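Local coordinates for protein ribonucleoside-diphosphate reductase (Pseudomonas aeruginosa, PDB 5IM3) that binds dATP as an allosteric regulator and probably catalyses the reduction of ribonucleoside diphosphates to deoxyribonucleotides, the precursors of DNA, at residues Tyr345-Ser350 against Val627-Arg632; Cys451-Thr456 against Trp562-Asp567; Phe464-Lys469 against Arg475-Asp480; Val610-Asp615 against Thr620-Lys625. One frame throughout, in Å; residues are numbered along the deposited sequence.

From the N terminus, the chain opens its widest loop at Tyr-345-Ser-350, and contact 1 closes it at Val-627-Arg-632; the other three contacts nest inside and none cross. Contact 2 starts on barrel strand 450-455 and closes at 562-567, with contact 3 nested within it in the link from helix 461-465 to strand 482-487. These two touch where Phe-464 CZ lies 3.3 Å from Ala-452 O. Contact 4 then makes a short closure between strand 600-608 and helix 620-640. That same helix returns in contact 1, tying the all-alpha region to the barrel domain. Contacts 1 and 4 touch through Ser-350 and Asn-611, whereas contacts 3 and 4 lie on opposite sides of the chain's centre.

Contact 1. Residues Tyr345-Ser350 against Val627-Arg632; sequences YNLLSS and VKTAVR
Leu-347 and Thr-629 are the residues whose CA atoms come nearest across 345-350 and 627-632, 7.7 Å apart, where two helices meet. The pairing is a helix-helix contact between domains: 337-349 belongs to the all-alpha region and 620-640 to the barrel domain. Within these two segments it is small and buried, one leucine meeting two successive residues, Thr-629 and Ala-630. Leu-347 carries CG anti to its own nitrogen (chi1 -164°), which sends CD2 out to the second helix. There CD2 rests 3.7 Å from Thr-629 CG2 and 3.9 Å from the backbone Ala-630 N, the leucine and threonine side chains sliding past each other in opposite directions. The Ala-630 CB methyl stands a little farther off, 4.5 Å from Leu-347 CD2, and Tyr-353 of strand 353-355 touches both Leu-347 and Ala-630. The threonine is thereby divided: its methyl serves the apolar contact, while its hydroxyl OG1 is hydrogen-bonded to Glu-343, a turn earlier on the leucine's helix. On the far side of 337-349, Tyr-345 O accepts both Ser-349 N and, at 2.7 Å, Ser-349 OG. That hydroxyl oxygen also sits 3.6 Å above the plane of the Tyr-345 ring, over its centre.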
loop_
_atom_site.group_PDB
_atom_site.type_symbol
_atom_site.label_atom_id
_atom_site.label_comp_id
_atom_site.label_asym_id
_atom_site.label_seq_id
_atom_site.Cartn_x
_atom_site.Cartn_y
_atom_site.Cartn_z
ATOM N N TYR A 345 -20.437 -3.574 58.273
ATOM C CA TYR A 345 -21.671 -3.463 57.505
ATOM C C TYR A 345 -21.950 -2.016 57.121
ATOM O O TYR A 345 -22.355 -1.734 55.989
ATOM C CB TYR A 345 -22.844 -4.038 58.298
ATOM C CG TYR A 345 -24.184 -3.529 57.820
ATOM C CD1 TYR A 345 -24.799 -4.077 56.700
ATOM C CD2 TYR A 345 -24.828 -2.492 58.480
ATOM C CE1 TYR A 345 -26.019 -3.607 56.256
ATOM C CE2 TYR A 345 -26.046 -2.016 58.048
ATOM C CZ TYR A 345 -26.639 -2.575 56.937
ATOM O OH TYR A 345 -27.857 -2.094 56.511
ATOM N N ASN A 346 -21.747 -1.085 58.057
ATOM C CA ASN A 346 -21.993 0.322 57.763
ATOM C C ASN A 346 -21.066 0.824 56.665
ATOM O O ASN A 346 -21.479 1.609 55.805
ATOM C CB ASN A 346 -21.824 1.158 59.029
ATOM C CG ASN A 346 -22.968 0.972 60.005
ATOM O OD1 ASN A 346 -24.097 0.675 59.608
ATOM N ND2 ASN A 346 -22.684 1.149 61.290
ATOM N N LEU A 347 -19.807 0.381 56.675
ATOM C CA LEU A 347 -18.868 0.825 55.652
ATOM C C LEU A 347 -19.259 0.295 54.277
ATOM O O LEU A 347 -19.168 1.017 53.277
ATOM C CB LEU A 347 -17.450 0.379 56.012
ATOM C CG LEU A 347 -16.339 1.086 55.237
ATOM C CD1 LEU A 347 -16.237 2.549 55.667
ATOM C CD2 LEU A 347 -15.010 0.376 55.417
ATOM N N LEU A 348 -19.708 -0.960 54.208
ATOM C CA LEU A 348 -20.043 -1.576 52.928
ATOM C C LEU A 348 -21.371 -1.060 52.382
ATOM O O LEU A 348 -21.450 -0.633 51.225
ATOM C CB LEU A 348 -20.088 -3.098 53.083
ATOM C CG LEU A 348 -18.748 -3.799 53.323
ATOM C CD1 LEU A 348 -18.973 -5.260 53.672
ATOM C CD2 LEU A 348 -17.849 -3.680 52.100
ATOM N N SER A 349 -22.423 -1.091 53.202
ATOM C CA SER A 349 -23.759 -0.726 52.741
ATOM C C SER A 349 -23.871 0.743 52.345
ATOM O O SER A 349 -24.782 1.096 51.590
ATOM C CB SER A 349 -24.791 -1.044 53.826
ATOM O OG SER A 349 -24.489 -0.362 55.030
ATOM N N SER A 350 -22.981 1.600 52.841
ATOM C CA SER A 350 -22.976 3.010 52.476
ATOM C C SER A 350 -22.185 3.292 51.207
ATOM O O SER A 350 -22.215 4.427 50.719
ATOM C CB SER A 350 -22.392 3.846 53.616
ATOM O OG SER A 350 -21.005 3.598 53.756
ATOM N N VAL A 627 -10.799 4.727 55.882
ATOM C CA VAL A 627 -9.535 4.031 55.659
ATOM C C VAL A 627 -9.186 3.164 56.863
ATOM O O VAL A 627 -8.736 2.022 56.712
ATOM C CB VAL A 627 -8.414 5.038 55.343
ATOM C CG1 VAL A 627 -7.052 4.345 55.324
ATOM C CG2 VAL A 627 -8.672 5.706 54.008
ATOM N N LYS A 628 -9.375 3.692 58.074
ATOM C CA LYS A 628 -9.077 2.913 59.271
ATOM C C LYS A 628 -9.854 1.604 59.284
ATOM O O LYS A 628 -9.297 0.545 59.596
ATOM C CB LYS A 628 -9.393 3.729 60.524
ATOM C CG LYS A 628 -8.332 4.752 60.893
ATOM C CD LYS A 628 -8.669 5.430 62.217
ATOM C CE LYS A 628 -7.473 6.167 62.795
ATOM N NZ LYS A 628 -7.736 6.630 64.189
ATOM N N THR A 629 -11.145 1.658 58.947
ATOM C CA THR A 629 -11.951 0.443 58.939
ATOM C C THR A 629 -11.619 -0.439 57.744
ATOM O O THR A 629 -11.668 -1.668 57.855
ATOM C CB THR A 629 -13.437 0.798 58.940
ATOM O OG1 THR A 629 -13.745 1.548 60.120
ATOM C CG2 THR A 629 -14.300 -0.460 58.912
ATOM N N ALA A 630 -11.287 0.167 56.602
ATOM C CA ALA A 630 -10.925 -0.607 55.420
ATOM C C ALA A 630 -9.695 -1.466 55.687
ATOM O O ALA A 630 -9.683 -2.665 55.386
ATOM C CB ALA A 630 -10.676 0.332 54.242
ATOM N N VAL A 631 -8.645 -0.866 56.252
ATOM C CA VAL A 631 -7.414 -1.608 56.505
ATOM C C VAL A 631 -7.676 -2.758 57.468
ATOM O O VAL A 631 -7.153 -3.864 57.293
ATOM C CB VAL A 631 -6.317 -0.662 57.032
ATOM C CG1 VAL A 631 -5.074 -1.449 57.443
ATOM C CG2 VAL A 631 -5.961 0.380 55.976
ATOM N N ARG A 632 -8.490 -2.521 58.501
ATOM C CA ARG A 632 -8.806 -3.590 59.440
ATOM C C ARG A 632 -9.500 -4.747 58.733
ATOM O O ARG A 632 -9.140 -5.914 58.925
ATOM C CB ARG A 632 -9.677 -3.061 60.577
ATOM C CG ARG A 632 -9.901 -4.078 61.687
ATOM C CD ARG A 632 -10.846 -3.554 62.760
ATOM N NE ARG A 632 -10.920 -4.459 63.903
ATOM C CZ ARG A 632 -10.110 -4.407 64.955
ATOM N NH1 ARG A 632 -9.154 -3.490 65.024
ATOM N NH2 ARG A 632 -10.255 -5.279 65.947
#

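Contact 2. Residues Cys451-Thr456 against Trp562-Asp567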
loop_
_atom_site.group_PDB
_atom_site.type_symbol
_atom_site.label_atom_id
_atom_site.label_comp_id
_atom_site.label_asym_id
_atom_site.label_seq_id
_atom_site.Cartn_x
_atom_site.Cartn_y
_atom_site.Cartn_z
ATOM N N CYS A 451 -0.606 -14.341 33.682
ATOM C CA CYS A 451 0.318 -13.466 32.966
ATOM C C CYS A 451 1.740 -13.929 33.236
ATOM O O CYS A 451 2.162 -13.993 34.394
ATOM C CB CYS A 451 0.152 -12.002 33.389
ATOM S SG CYS A 451 1.259 -10.852 32.517
ATOM N N ALA A 452 2.482 -14.229 32.171
ATOM C CA ALA A 452 3.876 -14.632 32.289
ATOM C C ALA A 452 4.795 -13.426 32.127
ATOM O O ALA A 452 4.595 -12.590 31.240
ATOM C CB ALA A 452 4.219 -15.696 31.245
ATOM N N TYR A 453 5.799 -13.339 32.997
ATOM C CA TYR A 453 6.774 -12.257 32.990
ATOM C C TYR A 453 8.143 -12.786 32.578
ATOM O O TYR A 453 8.537 -13.887 32.973
ATOM C CB TYR A 453 6.879 -11.603 34.369
ATOM C CG TYR A 453 5.736 -10.684 34.725
ATOM C CD1 TYR A 453 4.511 -11.193 35.138
ATOM C CD2 TYR A 453 5.895 -9.307 34.691
ATOM C CE1 TYR A 453 3.469 -10.356 35.482
ATOM C CE2 TYR A 453 4.856 -8.460 35.032
ATOM C CZ TYR A 453 3.645 -8.993 35.426
ATOM O OH TYR A 453 2.607 -8.162 35.767
ATOM N N LEU A 454 8.871 -11.992 31.794
ATOM C CA LEU A 454 10.225 -12.349 31.388
ATOM C C LEU A 454 11.102 -11.104 31.385
ATOM O O LEU A 454 10.687 -10.048 30.904
ATOM C CB LEU A 454 10.241 -13.001 30.005
ATOM C CG LEU A 454 11.497 -13.815 29.704
ATOM C CD1 LEU A 454 11.500 -15.105 30.513
ATOM C CD2 LEU A 454 11.609 -14.106 28.216
ATOM N N GLU A 455 12.312 -11.238 31.920
ATOM C CA GLU A 455 13.238 -10.120 32.001
ATOM C C GLU A 455 13.902 -9.883 30.644
ATOM O O GLU A 455 14.065 -10.806 29.840
ATOM C CB GLU A 455 14.284 -10.382 33.087
ATOM C CG GLU A 455 14.956 -9.134 33.636
ATOM C CD GLU A 455 15.588 -9.357 34.997
ATOM O OE1 GLU A 455 15.046 -10.163 35.787
ATOM O OE2 GLU A 455 16.625 -8.725 35.282
ATOM N N THR A 456 14.291 -8.625 30.399
ATOM C CA THR A 456 14.577 -8.165 29.040
ATOM C C THR A 456 15.904 -8.674 28.477
ATOM O O THR A 456 16.098 -8.620 27.257
ATOM C CB THR A 456 14.558 -6.633 28.995
ATOM O OG1 THR A 456 13.415 -6.149 29.712
ATOM C CG2 THR A 456 14.473 -6.142 27.559
ATOM N N TRP A 562 2.974 -6.464 28.152
ATOM C CA TRP A 562 2.906 -5.201 28.866
ATOM C C TRP A 562 4.303 -4.790 29.329
ATOM O O TRP A 562 5.253 -5.577 29.311
ATOM C CB TRP A 562 1.953 -5.314 30.056
ATOM C CG TRP A 562 0.568 -5.722 29.655
ATOM C CD1 TRP A 562 -0.121 -5.306 28.555
ATOM C CD2 TRP A 562 -0.290 -6.640 30.342
ATOM N NE1 TRP A 562 -1.358 -5.898 28.519
ATOM C CE2 TRP A 562 -1.485 -6.725 29.604
ATOM C CE3 TRP A 562 -0.163 -7.399 31.512
ATOM C CZ2 TRP A 562 -2.549 -7.537 29.996
ATOM C CZ3 TRP A 562 -1.220 -8.205 31.899
ATOM C CH2 TRP A 562 -2.395 -8.267 31.145
ATOM N N LEU A 563 4.420 -3.534 29.750
ATOM C CA LEU A 563 5.687 -2.951 30.175
ATOM C C LEU A 563 5.638 -2.687 31.676
ATOM O O LEU A 563 4.830 -1.873 32.139
ATOM C CB LEU A 563 5.971 -1.656 29.414
ATOM C CG LEU A 563 6.585 -1.757 28.012
ATOM C CD1 LEU A 563 5.792 -2.665 27.089
ATOM C CD2 LEU A 563 6.703 -0.367 27.396
ATOM N N THR A 564 6.496 -3.373 32.429
ATOM C CA THR A 564 6.639 -3.159 33.864
ATOM C C THR A 564 8.120 -3.029 34.190
ATOM O O THR A 564 8.971 -3.588 33.493
ATOM C CB THR A 564 6.014 -4.305 34.682
ATOM O OG1 THR A 564 6.773 -5.503 34.490
ATOM C CG2 THR A 564 4.563 -4.548 34.261
ATOM N N PHE A 565 8.425 -2.293 35.257
ATOM C CA PHE A 565 9.793 -1.872 35.547
ATOM C C PHE A 565 10.291 -2.520 36.833
ATOM O O PHE A 565 9.754 -2.271 37.919
ATOM C CB PHE A 565 9.868 -0.350 35.612
ATOM C CG PHE A 565 9.467 0.308 34.327
ATOM C CD1 PHE A 565 10.264 0.186 33.202
ATOM C CD2 PHE A 565 8.280 1.012 34.231
ATOM C CE1 PHE A 565 9.896 0.773 32.009
ATOM C CE2 PHE A 565 7.906 1.601 33.036
ATOM C CZ PHE A 565 8.716 1.478 31.925
ATOM N N LYS A 566 11.346 -3.324 36.699
ATOM C CA LYS A 566 11.795 -4.198 37.775
ATOM C C LYS A 566 12.408 -3.415 38.930
ATOM O O LYS A 566 12.179 -3.745 40.100
ATOM C CB LYS A 566 12.796 -5.207 37.203
ATOM C CG LYS A 566 13.744 -5.856 38.199
ATOM C CD LYS A 566 14.766 -6.704 37.473
ATOM C CE LYS A 566 15.742 -7.344 38.438
ATOM N NZ LYS A 566 16.948 -7.857 37.730
ATOM N N ASP A 567 13.192 -2.389 38.630
ATOM C CA ASP A 567 14.019 -1.750 39.647
ATOM C C ASP A 567 13.221 -0.848 40.585
ATOM O O ASP A 567 13.445 -0.897 41.804
ATOM C CB ASP A 567 15.154 -0.981 38.970
ATOM C CG ASP A 567 16.217 -1.910 38.401
ATOM O OD1 ASP A 567 16.555 -2.909 39.072
ATOM O OD2 ASP A 567 16.706 -1.654 37.282
#
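Glu-455 and Lys-566 make the tight end of this contact: NZ of the lysine meets OE2 of the glutamate at 2.6 Å in a hydrogen-bonded salt bridge. The ammonium comes to the syn side of OE2, 32° out of the carboxylate plane, at the end of a fully extended lysine chain. Both groups are buried, and second partners steady them, with His-513 ND1 at Glu-455 OE1 and the Leu-515 carbonyl at Lys-566 NZ. Elsewhere the meeting is looser and no hydrogen bond joins the segments. Thr-564 OG1 lies in the plane of the Tyr-453 ring at its edge, 3.6 Å from CE2, the two side chains at about a right angle; their polar ends look to others, Thr-564 OG1 to Asn-485 O and Tyr-453 OH to Asn-585 O. At the other end Cys-451 SG stands obliquely to Trp-562, 3.7 Å from CZ3 and 4.6 Å from the centroid of the six-membered ring, in a sulfur-aromatic contact. The segments run 50° apart and do not pair, because strand 482-487 lies between them and is parallel to both. Side chains bridging over an intervening parallel strand fit the curled sheet of the ten-stranded alpha-beta barrel of ribonucleotide reductase.

Contact 3. Residues Phe464-Lys469 against Arg475-Asp480; sequences FLELRK and RRRTHD
Leu-467 O gathers several groups of the opposing segment. Thr-478 N donates to it at 3.0 Å in a fairly straight bond (160° at the hydrogen), and Arg-477 CA adds a CA-H...O contact of 3.4 Å. Arg-477 then folds back over the turn: its chain is bent at chi2 (46°), laying the guanidinium so that Glu-466 O sits 3.3 Å above one face, offset toward the rim. Arg-477 NH2 packs 3.3 Å from Lys-469 CB, and its hydrogen bond to Thr-471 O holds the group there. The Glu-466 carboxylate, near Arg-477 NH1 but beyond salt-bridge distance, forms its salt bridge with Lys-550. The arginine thus clasps a type I beta turn, Glu-466 to Lys-469, which leads out of helix 461-465. Helix and turn belong to a beta-alpha-beta crossover between the parallel strands 450-455 and 482-487 of the barrel. A second bond closes the loop where His-479 NE2 donates to Lys-469 O at 3.2 Å, the oxygen lying at the ring edge in its plane. Beside it the doubly bent Arg-468 brings CD to 3.1 Å from Thr-478 O and carries NH1 on to Met-481 O. Thr-478 OG1, packed 3.6 Å from Leu-467 CB, is buried and has no hydrogen-bond partner in the model.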
loop_
_atom_site.group_PDB
_atom_site.type_symbol
_atom_site.label_atom_id
_atom_site.label_comp_id
_atom_site.label_asym_id
_atom_site.label_seq_id
_atom_site.Cartn_x
_atom_site.Cartn_y
_atom_site.Cartn_z
ATOM N N PHE A 464 9.461 -14.327 22.970
ATOM C CA PHE A 464 8.456 -13.957 23.967
ATOM C C PHE A 464 7.576 -12.813 23.476
ATOM O O PHE A 464 6.357 -12.831 23.670
ATOM C CB PHE A 464 9.157 -13.572 25.273
ATOM C CG PHE A 464 8.233 -13.339 26.440
ATOM C CD1 PHE A 464 7.712 -14.405 27.156
ATOM C CD2 PHE A 464 7.929 -12.049 26.855
ATOM C CE1 PHE A 464 6.883 -14.192 28.248
ATOM C CE2 PHE A 464 7.099 -11.830 27.945
ATOM C CZ PHE A 464 6.577 -12.905 28.641
ATOM N N LEU A 465 8.179 -11.807 22.838
ATOM C CA LEU A 465 7.422 -10.639 22.404
ATOM C C LEU A 465 6.351 -10.986 21.381
ATOM O O LEU A 465 5.400 -10.215 21.217
ATOM C CB LEU A 465 8.361 -9.583 21.810
ATOM C CG LEU A 465 9.519 -9.104 22.685
ATOM C CD1 LEU A 465 10.329 -8.053 21.949
ATOM C CD2 LEU A 465 9.030 -8.555 24.004
ATOM N N GLU A 466 6.474 -12.121 20.695
ATOM C CA GLU A 466 5.591 -12.448 19.583
ATOM C C GLU A 466 4.542 -13.486 19.944
ATOM O O GLU A 466 3.790 -13.921 19.066
ATOM C CB GLU A 466 6.407 -12.945 18.389
ATOM C CG GLU A 466 7.484 -11.986 17.931
ATOM C CD GLU A 466 7.927 -12.257 16.506
ATOM O OE1 GLU A 466 8.591 -11.383 15.911
ATOM O OE2 GLU A 466 7.597 -13.340 15.976
ATOM N N LEU A 467 4.462 -13.882 21.215
ATOM C CA LEU A 467 3.571 -14.969 21.607
ATOM C C LEU A 467 2.104 -14.683 21.309
ATOM O O LEU A 467 1.317 -15.629 21.215
ATOM C CB LEU A 467 3.745 -15.268 23.097
ATOM C CG LEU A 467 5.026 -16.001 23.503
ATOM C CD1 LEU A 467 5.167 -16.044 25.018
ATOM C CD2 LEU A 467 5.038 -17.413 22.930
ATOM N N ARG A 468 1.709 -13.418 21.156
ATOM C CA ARG A 468 0.304 -13.073 20.969
ATOM C C ARG A 468 -0.015 -12.591 19.554
ATOM O O ARG A 468 -1.081 -12.008 19.330
ATOM C CB ARG A 468 -0.118 -12.025 21.998
ATOM C CG ARG A 468 -0.066 -12.523 23.445
ATOM C CD ARG A 468 -1.097 -13.614 23.713
ATOM N NE ARG A 468 -2.461 -13.136 23.493
ATOM C CZ ARG A 468 -3.283 -12.715 24.449
ATOM N NH1 ARG A 468 -2.904 -12.718 25.723
ATOM N NH2 ARG A 468 -4.501 -12.298 24.131
ATOM N N LYS A 469 0.875 -12.831 18.592
ATOM C CA LYS A 469 0.549 -12.546 17.200
ATOM C C LYS A 469 -0.599 -13.434 16.736
ATOM O O LYS A 469 -0.714 -14.592 17.142
ATOM C CB LYS A 469 1.771 -12.766 16.304
ATOM C CG LYS A 469 2.770 -11.617 16.291
ATOM C CD LYS A 469 3.767 -11.779 15.146
ATOM C CE LYS A 469 4.567 -10.507 14.916
ATOM N NZ LYS A 469 5.486 -10.591 13.736
ATOM N N ARG A 475 3.020 -23.269 17.192
ATOM C CA ARG A 475 3.930 -23.775 18.213
ATOM C C ARG A 475 4.662 -22.657 18.943
ATOM O O ARG A 475 5.280 -22.918 19.980
ATOM C CB ARG A 475 4.959 -24.720 17.587
ATOM C CG ARG A 475 4.371 -25.837 16.735
ATOM C CD ARG A 475 5.474 -26.715 16.153
ATOM N NE ARG A 475 4.966 -27.666 15.168
ATOM C CZ ARG A 475 4.853 -27.416 13.865
ATOM N NH1 ARG A 475 5.209 -26.236 13.371
ATOM N NH2 ARG A 475 4.379 -28.352 13.050
ATOM N N ARG A 476 4.620 -21.430 18.422
ATOM C CA ARG A 476 5.303 -20.289 19.019
ATOM C C ARG A 476 4.306 -19.229 19.483
ATOM O O ARG A 476 4.638 -18.046 19.575
ATOM C CB ARG A 476 6.310 -19.703 18.028
ATOM C CG ARG A 476 7.360 -20.714 17.562
ATOM C CD ARG A 476 8.202 -20.196 16.402
ATOM N NE ARG A 476 9.096 -19.115 16.807
ATOM C CZ ARG A 476 10.261 -19.296 17.421
ATOM N NH1 ARG A 476 10.684 -20.520 17.710
ATOM N NH2 ARG A 476 11.004 -18.248 17.750
ATOM N N ARG A 477 3.079 -19.652 19.790
ATOM C CA ARG A 477 2.008 -18.760 20.209
ATOM C C ARG A 477 1.354 -19.289 21.478
ATOM O O ARG A 477 1.241 -20.500 21.679
ATOM C CB ARG A 477 0.934 -18.625 19.113
ATOM C CG ARG A 477 0.999 -17.350 18.296
ATOM C CD ARG A 477 2.406 -17.063 17.855
ATOM N NE ARG A 477 2.466 -16.241 16.658
ATOM C CZ ARG A 477 3.602 -15.882 16.075
ATOM N NH1 ARG A 477 4.758 -16.268 16.597
ATOM N NH2 ARG A 477 3.587 -15.139 14.975
ATOM N N THR A 478 0.910 -18.364 22.330
ATOM C CA THR A 478 0.095 -18.680 23.507
ATOM C C THR A 478 -1.074 -17.694 23.509
ATOM O O THR A 478 -1.009 -16.646 24.156
ATOM C CB THR A 478 0.909 -18.599 24.809
ATOM O OG1 THR A 478 1.436 -17.276 24.974
ATOM C CG2 THR A 478 2.058 -19.606 24.809
ATOM N N HIS A 479 -2.144 -18.036 22.787
ATOM C CA HIS A 479 -3.275 -17.128 22.608
ATOM C C HIS A 479 -4.169 -17.018 23.835
ATOM O O HIS A 479 -5.093 -16.196 23.829
ATOM C CB HIS A 479 -4.132 -17.571 21.420
ATOM C CG HIS A 479 -3.396 -17.589 20.116
ATOM N ND1 HIS A 479 -3.151 -18.750 19.417
ATOM C CD2 HIS A 479 -2.848 -16.588 19.388
ATOM C CE1 HIS A 479 -2.486 -18.466 18.313
ATOM N NE2 HIS A 479 -2.290 -17.160 18.271
ATOM N N ASP A 480 -3.932 -17.813 24.878
ATOM C CA ASP A 480 -4.779 -17.799 26.064
ATOM C C ASP A 480 -3.998 -17.409 27.310
ATOM O O ASP A 480 -4.452 -17.657 28.429
ATOM C CB ASP A 480 -5.446 -19.162 26.248
ATOM C CG ASP A 480 -6.103 -19.659 24.973
ATOM O OD1 ASP A 480 -7.272 -19.301 24.724
ATOM O OD2 ASP A 480 -5.442 -20.400 24.214
#

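Contact 4. Residues Val610-Asp615 against Thr620-Lys625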
loop_
_atom_site.group_PDB
_atom_site.type_symbol
_atom_site.label_atom_id
_atom_site.label_comp_id
_atom_site.label_asym_id
_atom_site.label_seq_id
_atom_site.Cartn_x
_atom_site.Cartn_y
_atom_site.Cartn_z
ATOM N N VAL A 610 -15.944 9.181 45.556
ATOM C CA VAL A 610 -17.147 9.988 45.378
ATOM C C VAL A 610 -17.831 10.233 46.715
ATOM O O VAL A 610 -18.288 11.345 47.001
ATOM C CB VAL A 610 -18.098 9.315 44.372
ATOM C CG1 VAL A 610 -19.485 9.974 44.404
ATOM C CG2 VAL A 610 -17.502 9.381 42.973
ATOM N N ASN A 611 -17.920 9.200 47.554
ATOM C CA ASN A 611 -18.557 9.346 48.856
ATOM C C ASN A 611 -17.723 10.155 49.836
ATOM O O ASN A 611 -18.133 10.297 50.996
ATOM C CB ASN A 611 -18.859 7.969 49.449
ATOM C CG ASN A 611 -20.172 7.396 48.954
ATOM O OD1 ASN A 611 -20.679 7.788 47.903
ATOM N ND2 ASN A 611 -20.737 6.467 49.717
ATOM N N HIS A 612 -16.571 10.681 49.411
ATOM C CA HIS A 612 -15.751 11.543 50.252
ATOM C C HIS A 612 -15.561 12.921 49.632
ATOM O O HIS A 612 -14.621 13.638 49.993
ATOM C CB HIS A 612 -14.405 10.876 50.531
ATOM C CG HIS A 612 -14.536 9.550 51.209
ATOM N ND1 HIS A 612 -14.853 8.396 50.525
ATOM C CD2 HIS A 612 -14.430 9.201 52.511
ATOM C CE1 HIS A 612 -14.919 7.390 51.378
ATOM N NE2 HIS A 612 -14.669 7.852 52.589
ATOM N N ILE A 613 -16.436 13.301 48.704
ATOM C CA ILE A 613 -16.474 14.644 48.140
ATOM C C ILE A 613 -17.751 15.309 48.634
ATOM O O ILE A 613 -18.860 14.854 48.324
ATOM C CB ILE A 613 -16.421 14.624 46.604
ATOM C CG1 ILE A 613 -15.136 13.946 46.110
ATOM C CG2 ILE A 613 -16.525 16.044 46.046
ATOM C CD1 ILE A 613 -13.858 14.686 46.471
ATOM N N VAL A 614 -17.595 16.384 49.398
ATOM C CA VAL A 614 -18.738 17.119 49.929
ATOM C C VAL A 614 -19.029 18.297 49.005
ATOM O O VAL A 614 -19.095 18.133 47.781
ATOM C CB VAL A 614 -18.482 17.568 51.383
ATOM C CG1 VAL A 614 -18.514 16.362 52.305
ATOM C CG2 VAL A 614 -17.145 18.307 51.498
ATOM N N ASP A 615 -19.211 19.488 49.570
ATOM C CA ASP A 615 -19.477 20.666 48.761
ATOM C C ASP A 615 -18.240 21.039 47.955
ATOM O O ASP A 615 -17.627 22.085 48.193
ATOM C CB ASP A 615 -19.922 21.824 49.653
ATOM C CG ASP A 615 -21.086 21.450 50.552
ATOM O OD1 ASP A 615 -20.850 21.150 51.741
ATOM O OD2 ASP A 615 -22.239 21.450 50.067
ATOM N N THR A 620 -11.609 15.310 54.216
ATOM C CA THR A 620 -10.434 14.748 54.876
ATOM C C THR A 620 -10.811 13.935 56.111
ATOM O O THR A 620 -10.258 12.855 56.347
ATOM C CB THR A 620 -9.485 15.895 55.239
ATOM O OG1 THR A 620 -9.051 16.549 54.039
ATOM C CG2 THR A 620 -8.281 15.406 55.978
ATOM N N ALA A 621 -11.757 14.437 56.909
ATOM C CA ALA A 621 -12.103 13.781 58.167
ATOM C C ALA A 621 -12.789 12.440 57.926
ATOM O O ALA A 621 -12.409 11.422 58.517
ATOM C CB ALA A 621 -12.996 14.697 59.004
ATOM N N LYS A 622 -13.811 12.421 57.066
ATOM C CA LYS A 622 -14.526 11.177 56.799
ATOM C C LYS A 622 -13.618 10.146 56.147
ATOM O O LYS A 622 -13.835 8.938 56.302
ATOM C CB LYS A 622 -15.740 11.454 55.910
ATOM C CG LYS A 622 -16.629 10.243 55.668
ATOM C CD LYS A 622 -17.784 10.567 54.733
ATOM C CE LYS A 622 -18.679 9.355 54.521
ATOM N NZ LYS A 622 -19.763 9.620 53.536
ATOM N N LEU A 623 -12.593 10.603 55.426
ATOM C CA LEU A 623 -11.696 9.685 54.735
ATOM C C LEU A 623 -10.890 8.853 55.724
ATOM O O LEU A 623 -10.686 7.652 55.513
ATOM C CB LEU A 623 -10.770 10.476 53.813
ATOM C CG LEU A 623 -9.849 9.680 52.889
ATOM C CD1 LEU A 623 -10.646 8.847 51.894
ATOM C CD2 LEU A 623 -8.917 10.640 52.171
ATOM N N GLU A 624 -10.422 9.472 56.811
ATOM C CA GLU A 624 -9.647 8.734 57.802
ATOM C C GLU A 624 -10.467 7.602 58.410
ATOM O O GLU A 624 -9.972 6.479 58.558
ATOM C CB GLU A 624 -9.150 9.685 58.891
ATOM C CG GLU A 624 -8.455 8.985 60.053
ATOM C CD GLU A 624 -7.796 9.950 61.015
ATOM O OE1 GLU A 624 -7.984 11.175 60.859
ATOM O OE2 GLU A 624 -7.087 9.481 61.930
ATOM N N LYS A 625 -11.725 7.879 58.765
ATOM C CA LYS A 625 -12.566 6.856 59.378
ATOM C C LYS A 625 -12.768 5.668 58.446
ATOM O O LYS A 625 -12.717 4.512 58.882
ATOM C CB LYS A 625 -13.911 7.460 59.773
ATOM C CG LYS A 625 -13.807 8.476 60.894
ATOM C CD LYS A 625 -14.599 9.724 60.575
ATOM C CE LYS A 625 -14.468 10.762 61.670
ATOM N NZ LYS A 625 -15.205 12.006 61.322
#
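His-612 and Leu-623 meet at about a right angle, the leucine coming over the imidazole face. Its CD1 methyl stands 4.1 Å from the ring centroid and only 19° off the normal, a CH-pi contact displaced toward the rim beside CD2 and CG. At the edge of the same ring, near its plane, lies Lys-622 C, 3.8 Å from His-612 CD2. His-612 CD2 is also 3.6 Å from Leu-623 CA. Two consecutive residues of one helical turn thus meet the ring. What fixes the rotation of the ring is polar and lies just outside the segments, for ND1 is hydrogen-bonded to Asn-608 O and NE2 to Thr-626 OG1. Lys-622 takes another path. With CG anti to the backbone N (chi1 -175°) and the rest of the chain extended, it runs past the histidine, its CG 4.0 Å from His-612 CD2, until NZ donates to Asn-611 O at 3.1 Å. The ammonium lies in the carbonyl plane, with a C=O...N angle of 157°. The amide of Asn-611 is engaged outside the two segments, ND2 being hydrogen-bonded to Asp-352 OD1. The loop is a tight beta-to-alpha connection, from the end of strand 600-608 to the first turns of helix 620-640, with His-612 and Asp-619 joined by backbone hydrogen bonding. Strand 600-608 adjoins both, Ile-607 touching His-612 and Leu-623, and helix 679-707 packs on helix 620-640 through Ile-692 against Leu-623, while helix 665-672 meets the loop at Ile-613.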